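Local atomic coordinates of phage-related protein (Bacillus cereus, PDB entry 4JG2), a protein that is of unknown function but belongs to the family of the Enterobacter phage Enc34 single-stranded DNA-binding protein and so probably binds single-stranded DNA. Residues N150-Y153 / S154-A158. Numbering follows the deposited sequence. Where two conformers were deposited one is given.
Sequences NEVY and SGCYA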
loop_
_atom_site.group_PDB
_atom_site.type_symbol
_atom_site.label_atom_id
_atom_site.label_comp_id
_atom_site.label_asym_id
_atom_site.label_seq_id
_atom_site.Cartn_x
_atom_site.Cartn_y
_atom_site.Cartn_z
ATOM N N ASN A 150 -3.137 15.272 -12.892
ATOM C CA ASN A 150 -2.159 16.131 -12.219
ATOM C C ASN A 150 -2.466 16.375 -10.730
ATOM O O ASN A 150 -1.606 16.866 -10.015
ATOM C CB ASN A 150 -2.021 17.447 -12.966
ATOM C CG ASN A 150 -1.205 17.323 -14.239
ATOM O OD1 ASN A 150 -0.300 16.514 -14.337
ATOM N ND2 ASN A 150 -1.469 18.177 -15.191
ATOM N N GLU A 151 -3.668 16.011 -10.279
ATOM C CA GLU A 151 -3.985 16.133 -8.845
ATOM C C GLU A 151 -3.420 15.031 -7.967
ATOM O O GLU A 151 -3.416 15.189 -6.747
ATOM C CB GLU A 151 -5.494 16.229 -8.638
ATOM C CG GLU A 151 -6.115 17.474 -9.301
ATOM C CD GLU A 151 -5.439 18.771 -8.908
ATOM O OE1 GLU A 151 -5.213 18.958 -7.707
ATOM O OE2 GLU A 151 -5.121 19.583 -9.829
ATOM N N VAL A 152 -2.972 13.914 -8.519
ATOM C CA VAL A 152 -2.403 12.811 -7.702
ATOM C C VAL A 152 -1.089 12.343 -8.340
ATOM O O VAL A 152 -1.101 11.944 -9.480
ATOM C CB VAL A 152 -3.406 11.647 -7.534
ATOM C CG1 VAL A 152 -2.891 10.671 -6.512
ATOM C CG2 VAL A 152 -4.777 12.160 -7.117
ATOM N N TYR A 153 -0.047 12.392 -7.543
ATOM C CA TYR A 153 1.337 12.232 -8.010
ATOM C C TYR A 153 2.209 11.852 -6.832
ATOM O O TYR A 153 1.815 12.058 -5.677
ATOM C CB TYR A 153 1.836 13.570 -8.661
ATOM C CG TYR A 153 1.652 14.757 -7.754
ATOM C CD1 TYR A 153 0.423 15.426 -7.728
ATOM C CD2 TYR A 153 2.618 15.110 -6.826
ATOM C CE1 TYR A 153 0.191 16.439 -6.822
ATOM C CE2 TYR A 153 2.358 16.106 -5.897
ATOM C CZ TYR A 153 1.135 16.732 -5.880
ATOM O OH TYR A 153 0.858 17.674 -4.912
ATOM N N SER A 154 3.378 11.283 -7.096
ATOM C CA SER A 154 4.335 10.965 -6.053
ATOM C C SER A 154 4.676 12.235 -5.278
ATOM O O SER A 154 5.138 13.209 -5.861
ATOM C CB SER A 154 5.589 10.390 -6.636
ATOM O OG SER A 154 5.307 9.221 -7.396
ATOM N N GLY A 155 4.498 12.173 -3.957
ATOM C CA GLY A 155 4.787 13.265 -3.066
ATOM C C GLY A 155 3.544 13.843 -2.385
ATOM O O GLY A 155 3.674 14.550 -1.373
ATOM N N CYS A 156 2.350 13.655 -2.965
ATOM C CA CYS A 156 1.126 14.175 -2.374
ATOM C C CYS A 156 0.697 13.264 -1.198
ATOM O O CYS A 156 1.172 12.142 -1.034
ATOM C CB CYS A 156 -0.018 14.290 -3.395
ATOM S SG CYS A 156 -0.856 12.706 -3.789
ATOM N N TYR A 157 -0.248 13.787 -0.413
ATOM C CA TYR A 157 -0.832 13.142 0.771
ATOM C C TYR A 157 -2.212 12.631 0.426
ATOM O O TYR A 157 -3.044 13.383 -0.156
ATOM C CB TYR A 157 -0.884 14.116 1.952
ATOM C CG TYR A 157 0.531 14.513 2.374
ATOM C CD1 TYR A 157 1.233 13.808 3.292
ATOM C CD2 TYR A 157 1.153 15.606 1.823
ATOM C CE1 TYR A 157 2.507 14.117 3.685
ATOM C CE2 TYR A 157 2.460 15.972 2.186
ATOM C CZ TYR A 157 3.119 15.217 3.124
ATOM O OH TYR A 157 4.406 15.508 3.416
ATOM N N ALA A 158 -2.492 11.362 0.735
ATOM C CA ALA A 158 -3.716 10.728 0.379
ATOM C C ALA A 158 -3.982 9.560 1.319
ATOM O O ALA A 158 -3.037 8.818 1.645
ATOM C CB ALA A 158 -3.658 10.187 -1.044
#
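A type II beta turn from Tyr153 to Cys156 leads the chain into strand 157-169, and the side chains at its two ends close over each other. The turn is held by Cys156 N, which donates a nearly straight bond to Tyr153 O (3.2 Å, N-H...O angle 170°). Gly155 suits the third position: its positive phi, 114°, is a backbone shape that glycine takes easily, having no CB to crowd the carbonyl oxygen of Ser154.

The Tyr153 ring folds back over the turn because CG sits between the backbone N and the carbonyl carbon (chi1 53°). Cys156 CB lies over one face, displaced toward the hydroxyl end, 3.7 Å from Tyr153 CZ, and makes a CH-pi contact. The sulfur reaches that face from farther off: in one of the residue's two conformers, Cys156 SG stands 4.9 Å from the Tyr153 ring centroid, almost on the ring normal, a distant sulfur-aromatic contact. At the ring's edge, close to its plane, Ser154 O lies 3.3 Å from Tyr153 CD2.

Family membership points to a fold related to that of a phage single-stranded DNA-binding protein, and here the turn joins two parts of it, since Gly155 and Cys156 share backbone hydrogen bonds with Leu46 of strand 45-50. The compact, weakly polar Cys156 suits this buried corner, where, in that same conformer, Val152 CG1 meets Cys156 SG at 4.0 Å and both side chains also touch Leu46 and Lys184. Tyrosine offers an apolar ring for Cys156 and a polar end that hydrogen-bonds to Asp187 and Gly188. Small and polar, Ser154 turns its CB away from the preceding residues, and its OG hydrogen-bonds to Phe49 N.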